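Local coordinates for protein glycerol-3-phosphate dehydrogenase [NAD(+)] (PDB 6IUY) that probably interconverts sn-glycerol 3-phosphate and dihydroxyacetone phosphate with NAD, and carries a phosphatase-type haloacid dehalogenase-like domain enabling direct conversion of dihydroxyacetone phosphate to glycerol, at residues 158-161 with 166-169; 152-157 with 190-195; 279-284 with 441-446; 288-293 with 437-442; 230-235 with 243-248. One frame throughout, in Å; residues are numbered along the deposited sequence.

How the interactions relate
From the N terminus, the first six segments belong to the haloacid dehalogenase-like part. Interaction 2 joins the edge strand 153-154 to helix 184-195, and the loop it closes contains the much shorter surface loop pinned by interaction 1. Interaction 5 follows in series and closes a short loop at the other edge of the same parallel sheet, around helix 234-238. The chain then enters the dehydrogenase part, where interactions 3 and 4 reach across some 150 residues to the same end of helix 431-441. They share F441 and Q442 and touch where T279 meets K292, so helix 266-282 and strand 290-291 are tied together to one partner.

Interaction 1: 158-161 with 166-169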
# COMPACT_ATOMS: atom_id res chain seq x y z
N MET A 158 26.69 9.12 -43.68
CA MET A 158 27.35 9.86 -44.75
C MET A 158 26.98 11.31 -44.53
O MET A 158 26.01 11.61 -43.83
CB MET A 158 26.89 9.37 -46.13
CG MET A 158 27.30 7.96 -46.48
SD MET A 158 26.44 7.39 -47.96
CE MET A 158 26.47 8.91 -48.92
N SER A 159 27.76 12.23 -45.11
CA SER A 159 27.43 13.65 -44.98
C SER A 159 26.45 14.04 -46.08
O SER A 159 26.81 14.19 -47.24
CB SER A 159 28.70 14.50 -45.05
OG SER A 159 29.70 13.97 -44.19
N TRP A 160 25.18 14.16 -45.70
CA TRP A 160 24.16 14.51 -46.66
C TRP A 160 23.78 15.97 -46.51
O TRP A 160 23.61 16.47 -45.41
CB TRP A 160 22.90 13.64 -46.49
CG TRP A 160 23.05 12.24 -46.96
CD1 TRP A 160 23.20 11.12 -46.19
CD2 TRP A 160 23.05 11.79 -48.32
NE1 TRP A 160 23.30 10.00 -46.99
CE2 TRP A 160 23.21 10.39 -48.30
CE3 TRP A 160 22.94 12.44 -49.56
CZ2 TRP A 160 23.26 9.63 -49.47
CZ3 TRP A 160 23.00 11.69 -50.71
CH2 TRP A 160 23.15 10.29 -50.66
N GLN A 161 23.66 16.67 -47.63
CA GLN A 161 22.96 17.94 -47.61
C GLN A 161 21.50 17.58 -47.29
O GLN A 161 21.04 16.52 -47.72
CB GLN A 161 23.10 18.67 -48.94
CG GLN A 161 22.47 20.04 -48.96
CD GLN A 161 22.39 20.59 -50.36
OE1 GLN A 161 23.17 20.20 -51.24
NE2 GLN A 161 21.44 21.49 -50.59
N GLY A 166 14.77 16.55 -45.20
CA GLY A 166 15.93 15.67 -45.20
C GLY A 166 16.37 14.95 -46.48
O GLY A 166 15.67 14.05 -46.94
N GLU A 167 17.50 15.38 -47.06
CA GLU A 167 18.38 14.52 -47.88
C GLU A 167 18.31 14.63 -49.42
O GLU A 167 17.78 13.74 -50.08
CB GLU A 167 18.14 13.06 -47.49
CG GLU A 167 19.07 12.06 -48.14
CD GLU A 167 18.90 10.66 -47.58
OE1 GLU A 167 18.90 10.51 -46.34
OE2 GLU A 167 18.76 9.70 -48.38
N PRO A 168 18.86 15.73 -50.01
CA PRO A 168 19.03 15.83 -51.47
C PRO A 168 20.34 15.26 -52.03
O PRO A 168 20.28 14.37 -52.88
CB PRO A 168 18.97 17.34 -51.72
CG PRO A 168 19.42 17.94 -50.46
CD PRO A 168 18.87 17.06 -49.38
N VAL A 169 21.50 15.75 -51.60
CA VAL A 169 22.76 15.26 -52.17
C VAL A 169 23.92 15.27 -51.18
O VAL A 169 23.90 16.02 -50.20
CB VAL A 169 23.18 16.09 -53.42
CG1 VAL A 169 22.24 15.80 -54.59
CG2 VAL A 169 23.21 17.59 -53.10
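The indole of W160 is overlapped by the side chain of E167, whose CG sits over the five-membered ring in a CH-pi contact, 4.3 Å from its centroid and 23° off the normal. Beyond CG the glutamate runs on extended, and its carboxylate lies nearly parallel to the indole, the planes 14° apart. M158 CE touches the opposite face from within the first segment, while the backbone of V169 comes up to the rim, its C 3.4 Å from W160 CE3. With CG beside its own backbone N (chi1 -74°), the indole is placed between these groups. Both segments belong to one irregular loop between strand 153-154 and helix 184-195 of the haloacid dehalogenase-like fold, and their chains run across each other. Q161 N donates to V169 O at 2.7 Å, and S159 is bonded through its backbone to L171 further along. The carbonyl of Q161 is met by E167 CA in a CA-H...O contact of 3.3 Å to its O. The extended Q161 side chain travels beside V169, its OE1 3.2 Å from V169 CG2, and crosses the ring of P168 at about a right angle. Cut back to an alanine, W160 would probably leave E167 CG and M158 CE without the ring between them and deprive E137, which accepts weakly from NE1, of that donor.

Interaction 2: 152-157 with 190-195; sequences NVFCNT and ERIRRK
F154 meets R191 and I192 where the outermost strand of a haloacid dehalogenase-like parallel sheet, 153-154, faces helix 184-195, which packs against it. On the isoleucine side F154 CE1 lies 3.5 Å from I192 CG1 and 3.6 Å from I192 CD1, an apolar contact made obliquely to the ring. At the other side of the ring R191 NH2 lies in its plane, 3.9 Å from F154 CE2. Because the guanidinium is turned 88° to the phenyl, that ring edge points at the guanidinium face, and the positive group is not stacked on the aromatic face. A bend at chi2 and chi3 brings the arginine's end back to the phenylalanine. In the next shell F129 of strand 127-131 touches both F154 and I192, and A188, one helical turn back, touches F154 as well. Backbone bonds from F154 to L130 and S132 fix the strand on its neighbour. N152 is held by its ND2 on E127 OE2 and V128 O. Further round, R193 ties the helix to two loops: before strand 223-227, NH2 forms a salt bridge with D222 OD2 and also reaches G220 O while NE donates to D219 O, and in the loop following the helix NH1 donates to N199 O.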
# COMPACT_ATOMS: atom_id res chain seq x y z
N ASN A 152 20.76 1.57 -30.42
CA ASN A 152 21.88 0.70 -30.10
C ASN A 152 22.92 0.61 -31.22
O ASN A 152 23.90 -0.15 -31.13
CB ASN A 152 21.37 -0.70 -29.75
CG ASN A 152 20.66 -0.75 -28.41
OD1 ASN A 152 20.20 0.27 -27.89
ND2 ASN A 152 20.58 -1.94 -27.83
N VAL A 153 22.71 1.38 -32.28
CA VAL A 153 23.62 1.39 -33.41
C VAL A 153 24.55 2.59 -33.31
O VAL A 153 24.10 3.73 -33.42
CB VAL A 153 22.87 1.44 -34.76
CG1 VAL A 153 23.86 1.39 -35.91
CG2 VAL A 153 21.88 0.30 -34.85
N PHE A 154 25.84 2.32 -33.06
CA PHE A 154 26.85 3.38 -33.05
C PHE A 154 27.60 3.41 -34.38
O PHE A 154 28.42 2.54 -34.67
CB PHE A 154 27.81 3.18 -31.88
CG PHE A 154 27.19 3.49 -30.55
CD1 PHE A 154 26.45 2.53 -29.87
CD2 PHE A 154 27.31 4.75 -29.99
CE1 PHE A 154 25.87 2.82 -28.65
CE2 PHE A 154 26.73 5.04 -28.76
CZ PHE A 154 26.00 4.07 -28.10
N CYS A 155 27.31 4.42 -35.20
CA CYS A 155 27.80 4.46 -36.57
C CYS A 155 27.48 5.79 -37.25
O CYS A 155 26.31 6.15 -37.37
CB CYS A 155 27.17 3.31 -37.38
SG CYS A 155 27.97 2.95 -38.97
N ASN A 156 28.51 6.50 -37.73
CA ASN A 156 28.31 7.79 -38.42
C ASN A 156 27.60 7.67 -39.75
O ASN A 156 27.76 6.68 -40.46
CB ASN A 156 29.65 8.50 -38.66
CG ASN A 156 30.24 9.05 -37.39
OD1 ASN A 156 29.58 9.81 -36.68
ND2 ASN A 156 31.47 8.65 -37.09
N THR A 157 26.80 8.68 -40.06
CA THR A 157 26.12 8.77 -41.34
C THR A 157 27.06 9.31 -42.42
O THR A 157 28.10 9.90 -42.10
CB THR A 157 24.88 9.69 -41.27
OG1 THR A 157 25.28 10.98 -40.80
CG2 THR A 157 23.84 9.14 -40.32
N GLU A 190 32.69 3.13 -24.20
CA GLU A 190 32.74 3.98 -23.00
C GLU A 190 31.44 4.73 -22.75
O GLU A 190 31.07 4.97 -21.60
CB GLU A 190 33.88 4.98 -23.12
CG GLU A 190 35.21 4.49 -22.57
CD GLU A 190 36.37 5.40 -22.95
OE1 GLU A 190 36.15 6.34 -23.75
OE2 GLU A 190 37.50 5.17 -22.47
N ARG A 191 30.76 5.10 -23.83
CA ARG A 191 29.50 5.83 -23.72
C ARG A 191 28.39 4.89 -23.27
O ARG A 191 27.54 5.26 -22.45
CB ARG A 191 29.15 6.48 -25.05
CG ARG A 191 30.16 7.52 -25.48
CD ARG A 191 29.45 8.76 -25.98
NE ARG A 191 29.02 8.62 -27.36
CZ ARG A 191 27.84 9.03 -27.81
NH1 ARG A 191 26.96 9.58 -26.98
NH2 ARG A 191 27.54 8.87 -29.10
N ILE A 192 28.41 3.68 -23.82
CA ILE A 192 27.50 2.60 -23.43
C ILE A 192 27.63 2.29 -21.94
O ILE A 192 26.63 2.12 -21.24
CB ILE A 192 27.77 1.32 -24.26
CG1 ILE A 192 27.17 1.46 -25.67
CG2 ILE A 192 27.20 0.10 -23.58
CD1 ILE A 192 27.60 0.36 -26.62
N ARG A 193 28.87 2.25 -21.44
CA ARG A 193 29.12 1.90 -20.05
C ARG A 193 28.60 2.97 -19.10
O ARG A 193 28.20 2.66 -17.98
CB ARG A 193 30.62 1.68 -19.84
CG ARG A 193 30.98 0.96 -18.56
CD ARG A 193 32.50 0.82 -18.38
NE ARG A 193 33.07 -0.19 -19.26
CZ ARG A 193 32.92 -1.50 -19.07
NH1 ARG A 193 32.22 -1.94 -18.02
NH2 ARG A 193 33.45 -2.37 -19.91
N ARG A 194 28.58 4.22 -19.56
CA ARG A 194 28.13 5.34 -18.72
C ARG A 194 26.62 5.49 -18.74
O ARG A 194 26.03 6.15 -17.89
CB ARG A 194 28.73 6.66 -19.18
CG ARG A 194 30.23 6.72 -19.31
CD ARG A 194 30.60 8.00 -20.05
NE ARG A 194 30.11 9.19 -19.36
CZ ARG A 194 30.90 10.18 -18.95
NH1 ARG A 194 32.21 10.11 -19.19
NH2 ARG A 194 30.41 11.23 -18.32
N LYS A 195 26.01 4.90 -19.75
CA LYS A 195 24.58 5.07 -19.99
C LYS A 195 23.78 3.95 -19.34
O LYS A 195 22.63 4.16 -18.96
CB LYS A 195 24.32 5.10 -21.49
CG LYS A 195 22.89 5.30 -21.91
CD LYS A 195 22.83 5.47 -23.41
CE LYS A 195 21.45 5.77 -23.87
NZ LYS A 195 21.46 5.85 -25.33

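Interaction 3: 279-284 with 441-446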
# COMPACT_ATOMS: atom_id res chain seq x y z
N THR A 279 10.49 -23.35 -19.58
CA THR A 279 11.66 -24.02 -20.14
C THR A 279 11.30 -24.80 -21.39
O THR A 279 12.08 -24.86 -22.35
CB THR A 279 12.31 -24.96 -19.15
OG1 THR A 279 11.40 -26.02 -18.84
CG2 THR A 279 12.65 -24.22 -17.91
N ALA A 280 10.11 -25.38 -21.40
CA ALA A 280 9.69 -26.07 -22.60
C ALA A 280 9.59 -25.07 -23.76
O ALA A 280 9.87 -25.42 -24.91
CB ALA A 280 8.37 -26.79 -22.38
N GLU A 281 9.18 -23.84 -23.47
CA GLU A 281 9.10 -22.80 -24.49
C GLU A 281 10.50 -22.38 -24.91
O GLU A 281 10.79 -22.31 -26.10
CB GLU A 281 8.30 -21.59 -23.98
CG GLU A 281 6.79 -21.72 -24.17
CD GLU A 281 5.96 -20.75 -23.30
OE1 GLU A 281 6.53 -20.01 -22.45
OE2 GLU A 281 4.72 -20.73 -23.46
N ALA A 282 11.38 -22.14 -23.94
CA ALA A 282 12.73 -21.66 -24.24
C ALA A 282 13.54 -22.68 -25.06
O ALA A 282 14.40 -22.29 -25.85
CB ALA A 282 13.48 -21.32 -22.94
N ALA A 283 13.28 -23.97 -24.87
CA ALA A 283 14.10 -24.98 -25.55
C ALA A 283 13.71 -25.18 -27.01
O ALA A 283 14.44 -25.80 -27.76
CB ALA A 283 14.05 -26.31 -24.80
N GLN A 284 12.57 -24.62 -27.41
CA GLN A 284 12.13 -24.67 -28.81
C GLN A 284 12.90 -23.71 -29.71
O GLN A 284 12.63 -23.63 -30.92
CB GLN A 284 10.64 -24.35 -28.91
CG GLN A 284 9.71 -25.48 -28.51
CD GLN A 284 8.28 -25.00 -28.33
OE1 GLN A 284 7.87 -24.00 -28.93
NE2 GLN A 284 7.52 -25.70 -27.50
N PHE A 441 9.44 -17.77 -14.42
CA PHE A 441 8.14 -17.84 -13.75
C PHE A 441 6.95 -17.17 -14.46
O PHE A 441 5.81 -17.61 -14.30
CB PHE A 441 8.24 -17.23 -12.35
CG PHE A 441 8.86 -18.14 -11.33
CD1 PHE A 441 8.08 -19.07 -10.65
CD2 PHE A 441 10.21 -18.05 -11.02
CE1 PHE A 441 8.63 -19.89 -9.69
CE2 PHE A 441 10.78 -18.88 -10.07
CZ PHE A 441 9.99 -19.80 -9.40
N GLN A 442 7.18 -16.11 -15.22
CA GLN A 442 6.04 -15.42 -15.83
C GLN A 442 5.34 -16.24 -16.91
O GLN A 442 5.96 -16.66 -17.90
CB GLN A 442 6.46 -14.07 -16.42
CG GLN A 442 5.30 -13.27 -17.02
CD GLN A 442 5.65 -11.80 -17.14
OE1 GLN A 442 5.68 -11.06 -16.15
NE2 GLN A 442 5.95 -11.37 -18.36
N ARG A 443 4.04 -16.44 -16.72
CA ARG A 443 3.18 -17.12 -17.68
C ARG A 443 2.07 -16.16 -18.13
O ARG A 443 1.95 -15.07 -17.58
CB ARG A 443 2.58 -18.39 -17.07
CG ARG A 443 3.57 -19.23 -16.25
CD ARG A 443 4.59 -19.85 -17.17
NE ARG A 443 3.93 -20.29 -18.40
CZ ARG A 443 4.48 -20.23 -19.61
NH1 ARG A 443 5.71 -19.74 -19.77
NH2 ARG A 443 3.79 -20.65 -20.66
N PRO A 444 1.28 -16.53 -19.14
CA PRO A 444 0.21 -15.60 -19.52
C PRO A 444 -0.85 -15.43 -18.43
O PRO A 444 -1.58 -14.44 -18.47
CB PRO A 444 -0.39 -16.24 -20.76
CG PRO A 444 0.69 -17.12 -21.30
CD PRO A 444 1.42 -17.63 -20.09
N TYR A 445 -0.91 -16.35 -17.47
CA TYR A 445 -1.88 -16.27 -16.38
C TYR A 445 -1.19 -15.94 -15.05
O TYR A 445 -1.81 -15.92 -13.99
CB TYR A 445 -2.66 -17.59 -16.26
CG TYR A 445 -1.74 -18.78 -16.14
CD1 TYR A 445 -1.25 -19.18 -14.90
CD2 TYR A 445 -1.33 -19.48 -17.26
CE1 TYR A 445 -0.39 -20.27 -14.78
CE2 TYR A 445 -0.47 -20.56 -17.16
CZ TYR A 445 0.00 -20.95 -15.92
OH TYR A 445 0.87 -22.03 -15.82
N PHE A 446 0.10 -15.69 -15.11
CA PHE A 446 0.86 -15.43 -13.90
C PHE A 446 1.81 -14.26 -14.18
O PHE A 446 2.93 -14.47 -14.66
CB PHE A 446 1.60 -16.70 -13.44
CG PHE A 446 2.13 -16.62 -12.03
CD1 PHE A 446 1.26 -16.52 -10.95
CD2 PHE A 446 3.50 -16.64 -11.77
CE1 PHE A 446 1.72 -16.44 -9.65
CE2 PHE A 446 3.99 -16.57 -10.46
CZ PHE A 446 3.08 -16.46 -9.39
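E281 and R443 reach toward each other from opposite directions and lock end-on: R443 NH1 bonds to E281 OE1 at 2.8 Å and R443 NH2 to E281 OE2 at 3.0 Å. Both carboxylate oxygens lie close to the guanidinium plane, but the two flat groups are turned 46° apart, so the nitrogens approach from above the carboxylate plane. The arginine half is the tightly packed one. Its chain, bent at chi2 and chi3, touches M274 of helix 266-282, while CB lies above the ring of Y445, toward its rim, in the type I turn 443-446. S278 OG takes a further bond from NH1, and Q277 OE1 a weak one from NE. The glutamate half is looser, since E281 is exposed, on the last part of helix 266-282. A leucine in place of R443 would probably leave the E281 carboxylate without its charged mate and S278 without that donor. With two directional bonds on little buried surface, the link is electrostatic more than hydrophobic, clasping the helix to the turn before strand 446-451.

Interaction 4: 288-293 with 437-442; sequences SVFEKE and WQQLFQ
In the Rossmann-type dinucleotide-binding part, the short strand 290-291 meets helix 431-441 as F290 presents a ring face to L440. L440 CD1 stands over the middle of that face, 3.7 Å from the centroid and 11° off the normal, a CH-pi contact. The leucine's CG is anti to its backbone N (chi1 -162°), and this swings CD1 onto the ring. At the rim Q439 CG lies in the plane, 3.7 Å from F290 CE2, and the two side chains pass in opposite directions. V289 CG1 fills part of the other face, offset toward the rim. Before the strand the chain is braced by S288 OG, which donates to F290 O at 2.8 Å in the carbonyl plane. F290 also packs on Y257 and V259 of strand 257-262 and, with L440, on T279 of helix 266-282, while W437 and F441 turn to I376 of strand 374-377, so helix 431-441 packs between F290 with helix 266-282 and strand 374-377.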
# COMPACT_ATOMS: atom_id res chain seq x y z
N SER A 288 18.61 -21.57 -26.15
CA SER A 288 17.78 -21.55 -24.94
C SER A 288 18.56 -21.28 -23.67
O SER A 288 19.59 -21.92 -23.43
CB SER A 288 17.04 -22.87 -24.77
OG SER A 288 16.40 -22.93 -23.50
N VAL A 289 18.07 -20.35 -22.85
CA VAL A 289 18.74 -20.10 -21.58
C VAL A 289 18.42 -21.18 -20.51
O VAL A 289 19.06 -21.19 -19.45
CB VAL A 289 18.38 -18.71 -21.01
CG1 VAL A 289 16.95 -18.66 -20.54
CG2 VAL A 289 19.32 -18.33 -19.87
N PHE A 290 17.47 -22.08 -20.79
CA PHE A 290 17.13 -23.14 -19.81
C PHE A 290 17.19 -24.57 -20.38
O PHE A 290 16.79 -24.82 -21.52
CB PHE A 290 15.71 -22.94 -19.24
CG PHE A 290 15.50 -21.62 -18.60
CD1 PHE A 290 16.15 -21.29 -17.44
CD2 PHE A 290 14.62 -20.70 -19.15
CE1 PHE A 290 15.97 -20.07 -16.86
CE2 PHE A 290 14.42 -19.48 -18.57
CZ PHE A 290 15.09 -19.16 -17.43
N GLU A 291 17.67 -25.50 -19.56
CA GLU A 291 17.48 -26.93 -19.83
C GLU A 291 15.99 -27.21 -19.89
O GLU A 291 15.22 -26.65 -19.10
CB GLU A 291 18.15 -27.79 -18.76
CG GLU A 291 19.59 -28.18 -19.07
CD GLU A 291 19.72 -28.90 -20.41
OE1 GLU A 291 18.96 -29.86 -20.66
OE2 GLU A 291 20.58 -28.50 -21.23
N LYS A 292 15.56 -28.07 -20.81
CA LYS A 292 14.14 -28.36 -20.96
C LYS A 292 13.58 -29.05 -19.73
O LYS A 292 12.47 -28.76 -19.28
CB LYS A 292 13.87 -29.22 -22.19
CG LYS A 292 12.38 -29.47 -22.39
CD LYS A 292 12.10 -30.30 -23.63
CE LYS A 292 10.60 -30.44 -23.86
NZ LYS A 292 10.30 -31.15 -25.15
N GLU A 293 14.37 -29.95 -19.16
CA GLU A 293 13.92 -30.74 -18.04
C GLU A 293 14.13 -30.08 -16.68
O GLU A 293 15.24 -29.63 -16.35
CB GLU A 293 14.62 -32.10 -18.05
CG GLU A 293 14.37 -32.92 -16.79
CD GLU A 293 14.94 -34.33 -16.90
OE1 GLU A 293 14.32 -35.15 -17.61
OE2 GLU A 293 15.99 -34.62 -16.27
N TRP A 437 14.80 -15.03 -13.48
CA TRP A 437 13.61 -15.47 -12.75
C TRP A 437 12.30 -15.06 -13.43
O TRP A 437 11.35 -15.85 -13.49
CB TRP A 437 13.65 -14.95 -11.32
CG TRP A 437 14.77 -15.53 -10.53
CD1 TRP A 437 15.70 -14.85 -9.81
CD2 TRP A 437 15.09 -16.92 -10.40
NE1 TRP A 437 16.57 -15.74 -9.22
CE2 TRP A 437 16.22 -17.01 -9.58
CE3 TRP A 437 14.52 -18.09 -10.89
CZ2 TRP A 437 16.80 -18.24 -9.24
CZ3 TRP A 437 15.08 -19.31 -10.53
CH2 TRP A 437 16.21 -19.37 -9.73
N GLN A 438 12.24 -13.85 -13.96
CA GLN A 438 11.01 -13.41 -14.60
C GLN A 438 10.71 -14.24 -15.82
O GLN A 438 9.56 -14.63 -16.04
CB GLN A 438 11.07 -11.93 -14.98
CG GLN A 438 9.77 -11.45 -15.65
CD GLN A 438 9.77 -9.94 -15.92
OE1 GLN A 438 10.83 -9.31 -16.02
NE2 GLN A 438 8.59 -9.37 -16.05
N GLN A 439 11.74 -14.51 -16.62
CA GLN A 439 11.57 -15.36 -17.80
C GLN A 439 11.15 -16.77 -17.36
O GLN A 439 10.34 -17.40 -18.01
CB GLN A 439 12.86 -15.41 -18.64
CG GLN A 439 12.78 -16.37 -19.85
CD GLN A 439 14.01 -16.28 -20.79
OE1 GLN A 439 14.93 -15.49 -20.56
NE2 GLN A 439 14.01 -17.10 -21.84
N LEU A 440 11.67 -17.24 -16.23
CA LEU A 440 11.32 -18.58 -15.76
C LEU A 440 9.86 -18.70 -15.27
O LEU A 440 9.12 -19.60 -15.69
CB LEU A 440 12.29 -19.00 -14.66
CG LEU A 440 12.41 -20.48 -14.31
CD1 LEU A 440 12.71 -21.29 -15.57
CD2 LEU A 440 13.49 -20.67 -13.25
N PHE A 441 9.44 -17.77 -14.42
CA PHE A 441 8.14 -17.84 -13.75
C PHE A 441 6.95 -17.17 -14.46
O PHE A 441 5.81 -17.61 -14.30
CB PHE A 441 8.24 -17.23 -12.35
CG PHE A 441 8.86 -18.14 -11.33
CD1 PHE A 441 8.08 -19.07 -10.65
CD2 PHE A 441 10.21 -18.05 -11.02
CE1 PHE A 441 8.63 -19.89 -9.69
CE2 PHE A 441 10.78 -18.88 -10.07
CZ PHE A 441 9.99 -19.80 -9.40
N GLN A 442 7.18 -16.11 -15.22
CA GLN A 442 6.04 -15.42 -15.83
C GLN A 442 5.34 -16.24 -16.91
O GLN A 442 5.96 -16.66 -17.90
CB GLN A 442 6.46 -14.07 -16.42
CG GLN A 442 5.30 -13.27 -17.02
CD GLN A 442 5.65 -11.80 -17.14
OE1 GLN A 442 5.68 -11.06 -16.15
NE2 GLN A 442 5.95 -11.37 -18.36

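Interaction 5: 230-235 with 243-248; sequences VMQRPA and FVRSYD
The amide of Q232 lies near the guanidinium edge of R245, the two planes 45° apart, and also comes up to the ring of F243. One face of that guanidinium is taken by F243, whose CE2 stands over its centre, 3.6 Å from R245 CZ. Relative to the phenyl, the arginine CZ sits at the edge, in plane, so a ring edge is set against a flat cationic face, with no stacking. This lies on a beta-alpha-beta unit, strand 223-227, helix 234-238 and strand 242-244, at one margin of the parallel haloacid dehalogenase-like sheet. The side chains of Q232 and F243 cross at about a right angle, with amide and ring planes 55° apart, and Q232 CD is 4.1 Å from both F243 CZ and R245 NH2. The glutamine chain is bent at chi2, which brings the amide to these partners, whereas R245 runs extended from CG to NE, past the ring edge of F243. The contact is small and at the surface, and Q232 and R245 are both exposed. On the sheet, F243 touches C226, and V244 is bonded through its backbone to C226 and G228. R233, at the N-cap position of helix 234-238, makes a long, weak ion pair with the magnesium ligand D206. Beyond the strand Y247 stacks on F227 and bonds through OH to T45 O, and S246 caps the next helix, its OG accepting weakly from D248 N at 3.4 Å.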
# COMPACT_ATOMS: atom_id res chain seq x y z
N VAL A 230 34.63 -14.91 -41.97
CA VAL A 230 34.69 -14.33 -43.31
C VAL A 230 36.13 -14.00 -43.72
O VAL A 230 36.64 -14.54 -44.69
CB VAL A 230 33.82 -13.05 -43.41
CG1 VAL A 230 34.29 -12.17 -44.55
CG2 VAL A 230 32.35 -13.42 -43.57
N MET A 231 36.76 -13.10 -42.98
CA MET A 231 38.18 -12.79 -43.18
C MET A 231 38.94 -13.05 -41.88
O MET A 231 38.52 -12.61 -40.80
CB MET A 231 38.37 -11.34 -43.64
N GLN A 232 40.06 -13.76 -41.98
CA GLN A 232 40.80 -14.20 -40.79
C GLN A 232 41.58 -13.07 -40.15
O GLN A 232 41.26 -12.64 -39.04
CB GLN A 232 41.73 -15.36 -41.14
CG GLN A 232 40.99 -16.55 -41.77
CD GLN A 232 41.12 -17.84 -40.96
OE1 GLN A 232 42.03 -17.98 -40.15
NE2 GLN A 232 40.19 -18.78 -41.18
N ARG A 233 42.61 -12.58 -40.85
CA ARG A 233 43.45 -11.49 -40.36
C ARG A 233 44.27 -11.93 -39.16
O ARG A 233 43.96 -11.55 -38.02
CB ARG A 233 42.60 -10.27 -39.99
CG ARG A 233 41.70 -9.76 -41.10
CD ARG A 233 41.09 -8.42 -40.73
NE ARG A 233 40.26 -7.89 -41.80
CZ ARG A 233 39.94 -6.60 -41.93
NH1 ARG A 233 40.40 -5.70 -41.06
NH2 ARG A 233 39.17 -6.21 -42.94
N PRO A 234 45.33 -12.71 -39.41
CA PRO A 234 46.22 -13.28 -38.38
C PRO A 234 46.73 -12.27 -37.35
O PRO A 234 46.97 -12.67 -36.22
CB PRO A 234 47.39 -13.83 -39.21
CG PRO A 234 46.76 -14.22 -40.50
CD PRO A 234 45.69 -13.18 -40.76
N ALA A 235 46.91 -11.00 -37.73
CA ALA A 235 47.51 -10.04 -36.82
C ALA A 235 46.51 -9.58 -35.76
O ALA A 235 46.89 -9.34 -34.61
CB ALA A 235 48.07 -8.84 -37.58
N PHE A 243 39.33 -16.68 -30.58
CA PHE A 243 39.17 -16.68 -32.03
C PHE A 243 38.19 -17.76 -32.45
O PHE A 243 38.33 -18.92 -32.05
CB PHE A 243 40.52 -16.89 -32.74
CG PHE A 243 40.40 -17.07 -34.23
CD1 PHE A 243 40.14 -15.98 -35.05
CD2 PHE A 243 40.53 -18.32 -34.80
CE1 PHE A 243 40.01 -16.14 -36.42
CE2 PHE A 243 40.41 -18.48 -36.17
CZ PHE A 243 40.15 -17.40 -36.98
N VAL A 244 37.19 -17.38 -33.24
CA VAL A 244 36.19 -18.34 -33.67
C VAL A 244 35.93 -18.25 -35.16
O VAL A 244 36.13 -17.20 -35.78
CB VAL A 244 34.84 -18.14 -32.91
CG1 VAL A 244 35.05 -17.33 -31.64
CG2 VAL A 244 33.80 -17.49 -33.80
N ARG A 245 35.50 -19.37 -35.74
CA ARG A 245 35.26 -19.46 -37.18
C ARG A 245 33.77 -19.58 -37.48
O ARG A 245 33.29 -19.11 -38.51
CB ARG A 245 36.02 -20.65 -37.78
CG ARG A 245 37.52 -20.44 -37.88
CD ARG A 245 38.20 -21.57 -38.64
NE ARG A 245 39.58 -21.24 -39.00
CZ ARG A 245 40.63 -21.43 -38.20
NH1 ARG A 245 40.46 -21.95 -36.99
NH2 ARG A 245 41.85 -21.09 -38.61
N SER A 246 33.05 -20.21 -36.56
CA SER A 246 31.60 -20.33 -36.66
C SER A 246 30.90 -19.67 -35.47
O SER A 246 31.46 -19.57 -34.37
CB SER A 246 31.20 -21.80 -36.76
OG SER A 246 29.81 -21.94 -36.96
N TYR A 247 29.66 -19.22 -35.69
CA TYR A 247 28.90 -18.63 -34.60
C TYR A 247 28.31 -19.69 -33.70
O TYR A 247 27.95 -19.40 -32.55
CB TYR A 247 27.81 -17.69 -35.14
CG TYR A 247 28.35 -16.30 -35.39
CD1 TYR A 247 29.16 -15.68 -34.45
CD2 TYR A 247 28.09 -15.64 -36.57
CE1 TYR A 247 29.67 -14.43 -34.67
CE2 TYR A 247 28.59 -14.38 -36.80
CZ TYR A 247 29.39 -13.78 -35.85
OH TYR A 247 29.91 -12.53 -36.09
N ASP A 248 28.21 -20.93 -34.18
CA ASP A 248 27.71 -21.99 -33.32
C ASP A 248 28.81 -22.37 -32.32
O ASP A 248 28.60 -23.17 -31.42
CB ASP A 248 27.20 -23.21 -34.12
CG ASP A 248 28.26 -23.83 -35.04
OD1 ASP A 248 29.46 -23.85 -34.67
OD2 ASP A 248 27.88 -24.31 -36.14